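SAM dependent methyltransferase (Aquifex aeolicus, PDB 3DH0) binds S-adenosylmethionine in a Rossmann-like fold and probably transfers its methyl group to a substrate. Local coordinates at residues K14-S19 against A48-P53; E73-A78 against V92-E97; F125-K130 against E169-R174. All coordinates share one frame; numbering follows the deposited sequence.

Contact 1: K14-S19 against A48-P53. With SAM (S-adenosylmethionine), chain C.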
loop_
_atom_site.group_PDB
_atom_site.type_symbol
_atom_site.label_atom_id
_atom_site.label_comp_id
_atom_site.label_asym_id
_atom_site.label_seq_id
_atom_site.Cartn_x
_atom_site.Cartn_y
_atom_site.Cartn_z
ATOM N N LYS A 14 0.759 -14.258 9.206
ATOM C CA LYS A 14 -0.370 -13.462 9.657
ATOM C C LYS A 14 -0.763 -12.493 8.551
ATOM O O LYS A 14 -1.861 -11.945 8.547
ATOM C CB LYS A 14 -0.007 -12.676 10.914
ATOM C CG LYS A 14 -0.349 -13.344 12.229
ATOM C CD LYS A 14 -0.035 -12.383 13.379
ATOM C CE LYS A 14 -0.419 -12.948 14.753
ATOM N NZ LYS A 14 0.258 -12.263 15.921
ATOM N N LEU A 15 0.149 -12.277 7.613
ATOM C CA LEU A 15 -0.118 -11.383 6.503
ATOM C C LEU A 15 -0.658 -12.171 5.304
ATOM O O LEU A 15 -1.308 -11.619 4.425
ATOM C CB LEU A 15 1.164 -10.648 6.123
ATOM C CG LEU A 15 1.822 -9.808 7.228
ATOM C CD1 LEU A 15 3.207 -9.323 6.771
ATOM C CD2 LEU A 15 0.908 -8.638 7.596
ATOM N N ASP A 16 -0.408 -13.473 5.294
ATOM C CA ASP A 16 -0.849 -14.342 4.210
ATOM C C ASP A 16 -2.033 -15.194 4.698
ATOM O O ASP A 16 -2.070 -16.410 4.520
ATOM C CB ASP A 16 0.333 -15.230 3.779
ATOM C CG ASP A 16 0.203 -15.740 2.358
ATOM O OD1 ASP A 16 -0.549 -15.124 1.577
ATOM O OD2 ASP A 16 0.863 -16.747 2.017
ATOM N N ASP A 17 -3.004 -14.525 5.310
ATOM C CA ASP A 17 -4.190 -15.178 5.857
ATOM C C ASP A 17 -5.448 -14.806 5.065
ATOM O O ASP A 17 -5.887 -13.652 5.082
ATOM C CB ASP A 17 -4.352 -14.763 7.319
ATOM C CG ASP A 17 -5.434 -15.537 8.036
ATOM O OD1 ASP A 17 -5.621 -15.280 9.240
ATOM O OD2 ASP A 17 -6.093 -16.396 7.411
ATOM N N PRO A 18 -6.058 -15.790 4.375
ATOM C CA PRO A 18 -7.260 -15.502 3.592
ATOM C C PRO A 18 -8.381 -14.870 4.395
ATOM O O PRO A 18 -9.318 -14.323 3.821
ATOM C CB PRO A 18 -7.637 -16.866 3.022
ATOM C CG PRO A 18 -7.129 -17.810 4.018
ATOM C CD PRO A 18 -5.786 -17.236 4.391
ATOM N N SER A 19 -8.278 -14.909 5.718
ATOM C CA SER A 19 -9.314 -14.326 6.565
ATOM C C SER A 19 -9.216 -12.807 6.673
ATOM O O SER A 19 -10.052 -12.178 7.336
ATOM C CB SER A 19 -9.247 -14.926 7.962
ATOM O OG SER A 19 -8.046 -14.566 8.600
ATOM N N ALA A 48 3.762 -9.985 2.635
ATOM C CA ALA A 48 3.647 -11.340 2.121
ATOM C C ALA A 48 3.166 -11.334 0.663
ATOM O O ALA A 48 3.233 -12.342 -0.024
ATOM C CB ALA A 48 2.683 -12.141 2.996
ATOM N N GLY A 49 2.689 -10.182 0.207
ATOM C CA GLY A 49 2.189 -10.053 -1.148
ATOM C C GLY A 49 0.739 -10.476 -1.209
ATOM O O GLY A 49 0.259 -10.921 -2.251
ATOM N N PHE A 50 0.044 -10.331 -0.081
ATOM C CA PHE A 50 -1.354 -10.717 0.046
ATOM C C PHE A 50 -2.270 -10.079 -0.983
ATOM O O PHE A 50 -2.962 -10.782 -1.703
ATOM C CB PHE A 50 -1.868 -10.397 1.446
ATOM C CG PHE A 50 -3.279 -10.836 1.676
ATOM C CD1 PHE A 50 -3.598 -12.191 1.732
ATOM C CD2 PHE A 50 -4.303 -9.901 1.794
ATOM C CE1 PHE A 50 -4.922 -12.612 1.900
ATOM C CE2 PHE A 50 -5.635 -10.307 1.962
ATOM C CZ PHE A 50 -5.943 -11.666 2.014
ATOM N N TYR A 51 -2.281 -8.754 -1.051
ATOM C CA TYR A 51 -3.121 -8.051 -2.015
ATOM C C TYR A 51 -2.585 -8.043 -3.452
ATOM O O TYR A 51 -3.229 -7.522 -4.347
ATOM C CB TYR A 51 -3.346 -6.615 -1.552
ATOM C CG TYR A 51 -4.146 -6.517 -0.284
ATOM C CD1 TYR A 51 -5.485 -6.892 -0.255
ATOM C CD2 TYR A 51 -3.568 -6.073 0.895
ATOM C CE1 TYR A 51 -6.222 -6.831 0.920
ATOM C CE2 TYR A 51 -4.306 -6.011 2.080
ATOM C CZ TYR A 51 -5.625 -6.392 2.077
ATOM O OH TYR A 51 -6.360 -6.352 3.223
ATOM N N LEU A 52 -1.419 -8.634 -3.675
ATOM C CA LEU A 52 -0.825 -8.656 -5.008
ATOM C C LEU A 52 -1.675 -9.329 -6.088
ATOM O O LEU A 52 -1.744 -8.852 -7.222
ATOM C CB LEU A 52 0.579 -9.285 -4.955
ATOM C CG LEU A 52 1.710 -8.378 -4.418
ATOM C CD1 LEU A 52 3.057 -9.101 -4.475
ATOM C CD2 LEU A 52 1.767 -7.097 -5.232
ATOM N N PRO A 53 -2.318 -10.457 -5.763
ATOM C CA PRO A 53 -3.143 -11.100 -6.792
ATOM C C PRO A 53 -4.231 -10.152 -7.299
ATOM O O PRO A 53 -4.683 -10.246 -8.438
ATOM C CB PRO A 53 -3.731 -12.296 -6.048
ATOM C CG PRO A 53 -2.618 -12.672 -5.127
ATOM C CD PRO A 53 -2.159 -11.338 -4.591
HETATM N N SAM C . 0.345 -4.670 3.208
HETATM C CA SAM C . 0.626 -6.095 3.562
HETATM C C SAM C . -0.614 -6.940 3.378
HETATM O O SAM C . -1.647 -6.394 2.991
HETATM O OXT SAM C . -0.479 -8.178 3.646
HETATM C CB SAM C . 1.095 -6.183 5.011
HETATM C CG SAM C . 2.083 -5.118 5.265
HETATM S SD SAM C . 2.842 -4.934 6.902
HETATM C CE SAM C . 1.481 -4.326 7.898
HETATM C "C5'" SAM C . 3.865 -3.567 6.616
HETATM C "C4'" SAM C . 5.112 -3.836 5.800
HETATM O "O4'" SAM C . 5.721 -2.559 5.649
HETATM C "C3'" SAM C . 6.187 -4.626 6.572
HETATM O "O3'" SAM C . 6.264 -5.912 5.893
HETATM C "C2'" SAM C . 7.492 -3.884 6.359
HETATM O "O2'" SAM C . 8.653 -4.617 6.030
HETATM C "C1'" SAM C . 7.043 -2.766 5.368
HETATM N N9 SAM C . 7.678 -1.468 5.492
HETATM C C8 SAM C . 7.952 -0.707 6.611
HETATM N N7 SAM C . 8.520 0.425 6.333
HETATM C C5 SAM C . 8.635 0.422 4.944
HETATM C C6 SAM C . 9.158 1.368 4.015
HETATM N N6 SAM C . 9.689 2.544 4.417
HETATM N N1 SAM C . 9.118 1.056 2.662
HETATM C C2 SAM C . 8.579 -0.134 2.304
HETATM N N3 SAM C . 8.063 -1.082 3.093
HETATM C C4 SAM C . 8.119 -0.740 4.410
#
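Phe50 has the largest share of this contact, and following it outward from the backbone explains the rest. Its CG is anti to the backbone N (chi1 -177°), which lays the ring alongside the backbone of Leu15 to Pro18. CB is approached by two oxygens from the same side: Leu15 O at 3.3 Å from Phe50 CB, and the ligand carboxylate, with SAM OXT 3.4 Å from the same Phe50 CB. CG and CD1 continue along Leu15 O, which stands obliquely to the ring. At CD1 the carboxylate of Asp16 comes in at the ring edge, and further out CE1 meets Asp17 O at 3.5 Å. Pro18 CA also lies at the edge, close to the ring plane. On the other side of the ring, Phe50 CD2 points into the face of Tyr51, 3.6 Å above that ring's plane and over its centre.

Next to the ring, Leu15 CB rests on Ala48 CB at 3.8 Å, while Leu15 CD2 turns to the methionyl chain and touches SAM CB at 3.6 Å. The Asp16 carboxylate is bound to helix 72-85, through a salt bridge from OD1 to Lys81 and a hydrogen bond between OD2 and Tyr77. Asp17 shapes the loop instead: its OD2 accepts Ser19 N at 3.1 Å with an N-H...O angle of 166°, an Asx turn that leads into the 3-10 segment.

Ala48-Phe50 ends the glycine-rich loop after strand 40-43, the signature cofactor-binding loop of class I methyltransferases. Here the loop 14-19 lies across it, beside the methionine end of the bound cofactor.

Contact 2: E73-A78 against V92-E97; sequences EMVNYA and VLKSEE. With SAM (S-adenosylmethionine), chain C.
Helix segment 73-78 runs nearly antiparallel to strand segment 92-94, their axes 8.1 Å apart at closest approach and 166° apart in direction, with Val75 and Lys94 nearest by CA. Val75 is the centre of this small apolar contact. Its CG1, anti to the backbone N, meets Val92 CG1 at 3.7 Å, the two side chains lying alongside and pointing opposite ways. Its other methyl, CG2, reaches along the strand to Lys94 CA at 3.9 Å and touches the CD of the lysine chain. One turn on, Ala78 CB adds a looser contact to Val92 CG1 at 4.3 Å.

Lys94 then bends at chi2 and chi4, so its ammonium group leaves the helix and bonds Ser95 O, with a second acceptor in Val70 O. Beyond the strand the backbone arrives at the adenine: SAM N6 gives a hydrogen bond of 3.1 Å to Glu97 O and a weak one to Glu97 OE2. From the helix, Met74 CE touches the ribose at SAM O3', 3.4 Å away.

The pair forms the second half of the beta-alpha-beta unit 64-69, 72-85, 90-94. Strand 90-94 is the outermost strand at this end of the sheet, hydrogen-bonded to strand 64-69 through Leu93 with Ala67, and helix 72-85 packs over both strands, Val75 also touching Asp69.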
loop_
_atom_site.group_PDB
_atom_site.type_symbol
_atom_site.label_atom_id
_atom_site.label_comp_id
_atom_site.label_asym_id
_atom_site.label_seq_id
_atom_site.Cartn_x
_atom_site.Cartn_y
_atom_site.Cartn_z
ATOM N N GLU A 73 13.278 -10.601 3.869
ATOM C CA GLU A 73 12.474 -11.801 4.039
ATOM C C GLU A 73 11.098 -11.632 3.423
ATOM O O GLU A 73 10.561 -12.563 2.831
ATOM C CB GLU A 73 12.354 -12.197 5.517
ATOM C CG GLU A 73 12.371 -11.076 6.535
ATOM C CD GLU A 73 13.776 -10.556 6.803
ATOM O OE1 GLU A 73 14.712 -11.384 6.811
ATOM O OE2 GLU A 73 13.943 -9.334 7.017
ATOM N N MET A 74 10.527 -10.442 3.557
ATOM C CA MET A 74 9.225 -10.176 2.978
ATOM C C MET A 74 9.342 -10.134 1.458
ATOM O O MET A 74 8.445 -10.572 0.734
ATOM C CB MET A 74 8.657 -8.855 3.498
ATOM C CG MET A 74 7.794 -8.994 4.738
ATOM S SD MET A 74 8.687 -9.438 6.217
ATOM C CE MET A 74 7.759 -8.595 7.413
ATOM N N VAL A 75 10.457 -9.620 0.967
ATOM C CA VAL A 75 10.657 -9.548 -0.468
ATOM C C VAL A 75 10.694 -10.947 -1.089
ATOM O O VAL A 75 9.989 -11.228 -2.058
ATOM C CB VAL A 75 11.963 -8.797 -0.805
ATOM C CG1 VAL A 75 12.188 -8.791 -2.299
ATOM C CG2 VAL A 75 11.900 -7.374 -0.268
ATOM N N ASN A 76 11.496 -11.836 -0.526
ATOM C CA ASN A 76 11.586 -13.167 -1.097
ATOM C C ASN A 76 10.317 -13.993 -0.946
ATOM O O ASN A 76 10.027 -14.848 -1.770
ATOM C CB ASN A 76 12.802 -13.902 -0.530
ATOM C CG ASN A 76 14.125 -13.255 -0.949
ATOM O OD1 ASN A 76 14.337 -12.945 -2.126
ATOM N ND2 ASN A 76 15.016 -13.052 0.018
ATOM N N TYR A 77 9.548 -13.719 0.095
ATOM C CA TYR A 77 8.313 -14.444 0.321
ATOM C C TYR A 77 7.294 -14.032 -0.735
ATOM O O TYR A 77 6.637 -14.882 -1.341
ATOM C CB TYR A 77 7.764 -14.125 1.707
ATOM C CG TYR A 77 6.575 -14.964 2.089
ATOM C CD1 TYR A 77 6.732 -16.152 2.805
ATOM C CD2 TYR A 77 5.280 -14.571 1.741
ATOM C CE1 TYR A 77 5.634 -16.919 3.167
ATOM C CE2 TYR A 77 4.181 -15.336 2.100
ATOM C CZ TYR A 77 4.365 -16.504 2.813
ATOM O OH TYR A 77 3.275 -17.248 3.174
ATOM N N ALA A 78 7.163 -12.723 -0.940
ATOM C CA ALA A 78 6.231 -12.181 -1.927
ATOM C C ALA A 78 6.614 -12.622 -3.333
ATOM O O ALA A 78 5.760 -12.876 -4.168
ATOM C CB ALA A 78 6.214 -10.659 -1.852
ATOM N N VAL A 92 8.674 -7.666 -7.994
ATOM C CA VAL A 92 8.959 -7.535 -6.562
ATOM C C VAL A 92 10.360 -6.984 -6.313
ATOM O O VAL A 92 11.342 -7.565 -6.753
ATOM C CB VAL A 92 8.837 -8.892 -5.844
ATOM C CG1 VAL A 92 9.062 -8.712 -4.354
ATOM C CG2 VAL A 92 7.469 -9.499 -6.119
ATOM N N LEU A 93 10.446 -5.872 -5.591
ATOM C CA LEU A 93 11.734 -5.238 -5.333
ATOM C C LEU A 93 12.095 -4.968 -3.864
ATOM O O LEU A 93 11.231 -4.741 -3.013
ATOM C CB LEU A 93 11.809 -3.914 -6.109
ATOM C CG LEU A 93 11.515 -3.898 -7.618
ATOM C CD1 LEU A 93 11.578 -2.474 -8.145
ATOM C CD2 LEU A 93 12.505 -4.768 -8.353
ATOM N N LYS A 94 13.401 -4.982 -3.600
ATOM C CA LYS A 94 13.961 -4.714 -2.279
ATOM C C LYS A 94 14.091 -3.201 -2.095
ATOM O O LYS A 94 14.874 -2.544 -2.778
ATOM C CB LYS A 94 15.325 -5.384 -2.159
ATOM C CG LYS A 94 16.088 -5.029 -0.906
ATOM C CD LYS A 94 15.386 -5.513 0.329
ATOM C CE LYS A 94 16.118 -5.051 1.575
ATOM N NZ LYS A 94 16.134 -3.558 1.733
ATOM N N SER A 95 13.316 -2.657 -1.165
ATOM C CA SER A 95 13.305 -1.224 -0.890
ATOM C C SER A 95 14.154 -0.811 0.310
ATOM O O SER A 95 14.541 -1.632 1.145
ATOM C CB SER A 95 11.853 -0.768 -0.682
ATOM O OG SER A 95 11.755 0.460 0.024
ATOM N N GLU A 96 14.439 0.481 0.372
ATOM C CA GLU A 96 15.218 1.068 1.450
ATOM C C GLU A 96 14.258 2.049 2.100
ATOM O O GLU A 96 13.366 2.561 1.445
ATOM C CB GLU A 96 16.429 1.802 0.880
ATOM C CG GLU A 96 17.704 1.629 1.673
ATOM C CD GLU A 96 18.179 0.189 1.722
ATOM O OE1 GLU A 96 18.037 -0.532 0.714
ATOM O OE2 GLU A 96 18.711 -0.221 2.773
ATOM N N GLU A 97 14.446 2.323 3.381
ATOM C CA GLU A 97 13.550 3.208 4.111
ATOM C C GLU A 97 12.966 4.402 3.362
ATOM O O GLU A 97 11.749 4.521 3.254
ATOM C CB GLU A 97 14.220 3.672 5.403
ATOM C CG GLU A 97 13.279 4.345 6.403
ATOM C CD GLU A 97 12.083 3.489 6.794
ATOM O OE1 GLU A 97 12.247 2.267 7.007
ATOM O OE2 GLU A 97 10.971 4.048 6.905
HETATM N N SAM C . 0.345 -4.670 3.208
HETATM C CA SAM C . 0.626 -6.095 3.562
HETATM C C SAM C . -0.614 -6.940 3.378
HETATM O O SAM C . -1.647 -6.394 2.991
HETATM O OXT SAM C . -0.479 -8.178 3.646
HETATM C CB SAM C . 1.095 -6.183 5.011
HETATM C CG SAM C . 2.083 -5.118 5.265
HETATM S SD SAM C . 2.842 -4.934 6.902
HETATM C CE SAM C . 1.481 -4.326 7.898
HETATM C "C5'" SAM C . 3.865 -3.567 6.616
HETATM C "C4'" SAM C . 5.112 -3.836 5.800
HETATM O "O4'" SAM C . 5.721 -2.559 5.649
HETATM C "C3'" SAM C . 6.187 -4.626 6.572
HETATM O "O3'" SAM C . 6.264 -5.912 5.893
HETATM C "C2'" SAM C . 7.492 -3.884 6.359
HETATM O "O2'" SAM C . 8.653 -4.617 6.030
HETATM C "C1'" SAM C . 7.043 -2.766 5.368
HETATM N N9 SAM C . 7.678 -1.468 5.492
HETATM C C8 SAM C . 7.952 -0.707 6.611
HETATM N N7 SAM C . 8.520 0.425 6.333
HETATM C C5 SAM C . 8.635 0.422 4.944
HETATM C C6 SAM C . 9.158 1.368 4.015
HETATM N N6 SAM C . 9.689 2.544 4.417
HETATM N N1 SAM C . 9.118 1.056 2.662
HETATM C C2 SAM C . 8.579 -0.134 2.304
HETATM N N3 SAM C . 8.063 -1.082 3.093
HETATM C C4 SAM C . 8.119 -0.740 4.410
#

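Contact 3: F125-K130 against E169-R174. With SAM (S-adenosylmethionine), chain C.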
loop_
_atom_site.group_PDB
_atom_site.type_symbol
_atom_site.label_atom_id
_atom_site.label_comp_id
_atom_site.label_asym_id
_atom_site.label_seq_id
_atom_site.Cartn_x
_atom_site.Cartn_y
_atom_site.Cartn_z
ATOM N N PHE A 125 9.578 10.180 3.331
ATOM C CA PHE A 125 9.246 9.062 2.460
ATOM C C PHE A 125 8.279 9.588 1.412
ATOM O O PHE A 125 8.351 9.232 0.232
ATOM C CB PHE A 125 8.596 7.947 3.265
ATOM C CG PHE A 125 8.146 6.795 2.428
ATOM C CD1 PHE A 125 6.868 6.776 1.885
ATOM C CD2 PHE A 125 9.014 5.747 2.143
ATOM C CE1 PHE A 125 6.463 5.726 1.071
ATOM C CE2 PHE A 125 8.619 4.694 1.330
ATOM C CZ PHE A 125 7.345 4.679 0.792
ATOM N N LEU A 126 7.373 10.453 1.867
ATOM C CA LEU A 126 6.387 11.086 0.997
ATOM C C LEU A 126 7.054 11.845 -0.150
ATOM O O LEU A 126 6.536 11.865 -1.261
ATOM C CB LEU A 126 5.525 12.056 1.798
ATOM C CG LEU A 126 4.311 11.476 2.516
ATOM C CD1 LEU A 126 3.311 10.938 1.504
ATOM C CD2 LEU A 126 4.758 10.380 3.447
ATOM N N GLU A 127 8.192 12.480 0.121
ATOM C CA GLU A 127 8.885 13.218 -0.923
ATOM C C GLU A 127 9.404 12.234 -1.952
ATOM O O GLU A 127 9.260 12.443 -3.165
ATOM C CB GLU A 127 10.052 14.021 -0.351
ATOM C CG GLU A 127 9.626 15.069 0.638
ATOM C CD GLU A 127 8.543 16.009 0.098
ATOM O OE1 GLU A 127 8.794 16.697 -0.917
ATOM O OE2 GLU A 127 7.443 16.061 0.700
ATOM N N GLU A 128 9.999 11.150 -1.466
ATOM C CA GLU A 128 10.527 10.129 -2.359
ATOM C C GLU A 128 9.373 9.584 -3.210
ATOM O O GLU A 128 9.540 9.313 -4.398
ATOM C CB GLU A 128 11.177 9.015 -1.533
ATOM C CG GLU A 128 11.803 7.875 -2.327
ATOM C CD GLU A 128 12.916 8.311 -3.281
ATOM O OE1 GLU A 128 13.589 9.333 -3.023
ATOM O OE2 GLU A 128 13.134 7.610 -4.288
ATOM N N LEU A 129 8.199 9.455 -2.595
ATOM C CA LEU A 129 7.027 8.944 -3.291
ATOM C C LEU A 129 6.582 9.773 -4.500
ATOM O O LEU A 129 6.217 9.215 -5.530
ATOM C CB LEU A 129 5.859 8.812 -2.316
ATOM C CG LEU A 129 5.455 7.404 -1.856
ATOM C CD1 LEU A 129 4.284 7.535 -0.926
ATOM C CD2 LEU A 129 5.081 6.518 -3.036
ATOM N N LYS A 130 6.595 11.100 -4.363
ATOM C CA LYS A 130 6.188 11.997 -5.447
ATOM C C LYS A 130 7.116 11.843 -6.643
ATOM O O LYS A 130 6.695 11.919 -7.795
ATOM C CB LYS A 130 6.244 13.458 -5.011
ATOM C CG LYS A 130 5.552 13.822 -3.720
ATOM C CD LYS A 130 5.160 15.297 -3.792
ATOM C CE LYS A 130 5.022 15.964 -2.428
ATOM N NZ LYS A 130 6.319 16.405 -1.870
ATOM N N GLU A 169 -0.875 16.568 4.236
ATOM C CA GLU A 169 -0.979 17.985 3.937
ATOM C C GLU A 169 0.402 18.641 4.013
ATOM O O GLU A 169 0.773 19.424 3.137
ATOM C CB GLU A 169 -1.930 18.658 4.914
ATOM C CG GLU A 169 -2.342 20.042 4.476
ATOM C CD GLU A 169 -3.387 20.644 5.392
ATOM O OE1 GLU A 169 -4.338 19.907 5.755
ATOM O OE2 GLU A 169 -3.264 21.842 5.739
ATOM N N ASP A 170 1.166 18.332 5.057
ATOM C CA ASP A 170 2.502 18.897 5.160
ATOM C C ASP A 170 3.287 18.513 3.919
ATOM O O ASP A 170 3.923 19.355 3.287
ATOM C CB ASP A 170 3.272 18.345 6.360
ATOM C CG ASP A 170 2.652 18.712 7.683
ATOM O OD1 ASP A 170 3.376 18.587 8.702
ATOM O OD2 ASP A 170 1.455 19.110 7.706
ATOM N N ALA A 171 3.251 17.227 3.586
ATOM C CA ALA A 171 3.978 16.705 2.438
ATOM C C ALA A 171 3.498 17.272 1.107
ATOM O O ALA A 171 4.097 17.014 0.053
ATOM C CB ALA A 171 3.886 15.190 2.417
ATOM N N GLY A 172 2.413 18.038 1.152
ATOM C CA GLY A 172 1.887 18.614 -0.068
ATOM C C GLY A 172 0.791 17.822 -0.759
ATOM O O GLY A 172 0.055 18.390 -1.552
ATOM N N ILE A 173 0.665 16.527 -0.484
ATOM C CA ILE A 173 -0.382 15.739 -1.139
ATOM C C ILE A 173 -1.782 16.238 -0.769
ATOM O O ILE A 173 -2.069 16.500 0.406
ATOM C CB ILE A 173 -0.322 14.244 -0.764
ATOM C CG1 ILE A 173 1.055 13.663 -1.082
ATOM C CG2 ILE A 173 -1.400 13.487 -1.516
ATOM C CD1 ILE A 173 2.036 13.805 0.059
ATOM N N ARG A 174 -2.651 16.349 -1.775
ATOM C CA ARG A 174 -4.018 16.820 -1.567
ATOM C C ARG A 174 -5.000 15.677 -1.320
ATOM O O ARG A 174 -5.166 14.791 -2.159
ATOM C CB ARG A 174 -4.477 17.644 -2.771
ATOM C CG ARG A 174 -4.277 16.955 -4.112
ATOM C CD ARG A 174 -4.391 17.943 -5.285
ATOM N NE ARG A 174 -3.634 17.484 -6.458
ATOM C CZ ARG A 174 -3.501 18.172 -7.596
ATOM N NH1 ARG A 174 -4.083 19.365 -7.718
ATOM N NH2 ARG A 174 -2.784 17.666 -8.609
HETATM N N SAM C . 0.345 -4.670 3.208
HETATM C CA SAM C . 0.626 -6.095 3.562
HETATM C C SAM C . -0.614 -6.940 3.378
HETATM O O SAM C . -1.647 -6.394 2.991
HETATM O OXT SAM C . -0.479 -8.178 3.646
HETATM C CB SAM C . 1.095 -6.183 5.011
HETATM C CG SAM C . 2.083 -5.118 5.265
HETATM S SD SAM C . 2.842 -4.934 6.902
HETATM C CE SAM C . 1.481 -4.326 7.898
HETATM C "C5'" SAM C . 3.865 -3.567 6.616
HETATM C "C4'" SAM C . 5.112 -3.836 5.800
HETATM O "O4'" SAM C . 5.721 -2.559 5.649
HETATM C "C3'" SAM C . 6.187 -4.626 6.572
HETATM O "O3'" SAM C . 6.264 -5.912 5.893
HETATM C "C2'" SAM C . 7.492 -3.884 6.359
HETATM O "O2'" SAM C . 8.653 -4.617 6.030
HETATM C "C1'" SAM C . 7.043 -2.766 5.368
HETATM N N9 SAM C . 7.678 -1.468 5.492
HETATM C C8 SAM C . 7.952 -0.707 6.611
HETATM N N7 SAM C . 8.520 0.425 6.333
HETATM C C5 SAM C . 8.635 0.422 4.944
HETATM C C6 SAM C . 9.158 1.368 4.015
HETATM N N6 SAM C . 9.689 2.544 4.417
HETATM N N1 SAM C . 9.118 1.056 2.662
HETATM C C2 SAM C . 8.579 -0.134 2.304
HETATM N N3 SAM C . 8.063 -1.082 3.093
HETATM C C4 SAM C . 8.119 -0.740 4.410
#
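Segment 125-130 is regular helix, whereas 169-174 is the last turn of another helix unwinding into a strand; they come nearest at Leu126 and Ala171, whose CA atoms are 6.3 Å apart. The second helix stops in a Schellman motif. Gly172 takes a positive phi of 94°, its N bonds back to Glu169 O, and the chain turns so that the tip of Ile173 reaches the same neighbour as Ala171.

Leu126 meets both of them. Its CB lies against Ala171 CB at 3.6 Å, and with CG anti to the carbonyl carbon the branch carries on past the alanine, where Leu126 CD1 meets Ile173 CD1 at 3.5 Å. The two CD1 methyls meet with their side chains lying roughly perpendicular. Leu168, on helix 161-170, touches both as well.

A charged pair borders this apolar patch. Lys130 bends at chi4 (82°), bringing NZ back along its own helix to a salt bridge with Glu127 OE1 at 2.7 Å. The same NZ comes within 3.0 Å of Ala171 O, so the lysine lies beside the carbonyl of the terminating turn. On another flank of helix 122-132, Phe125 CE2 approaches the adenine, 3.9 Å from SAM N1.

The flank of helix 122-132 thus packs against the C-terminal end of helix 161-170 on one side of the Rossmann-like sheet. Helix 122-132 follows strand 107-113, and the turn at Gly172 feeds strand 174-181 of the antiparallel pair 174-181 and 185-191, characteristic of the C-terminal part of the class I methyltransferase fold.

The three contacts follow one another along the chain, none nested in or crossing another. Contact 1 closes the loop that runs from the N-terminal region through helix 26-33 and strand 40-43 to the start of helix 52-59. Contact 2 closes the short return from helix 72-85 to the edge strand 90-94. It touches contact 1 where Tyr77 OH meets Asp16 OD2 at 2.7 Å, probably a hydrogen bond. Contact 3 spans 38 intervening residues and joins helix 122-132 to the C-terminal part of the sheet, its centre about 27 Å from that of contact 1. SAM touches all three, from its methionine end at contact 1 to its ribose and adenine at contact 2 and adenine at contact 3, where Glu97 O packs on Phe125.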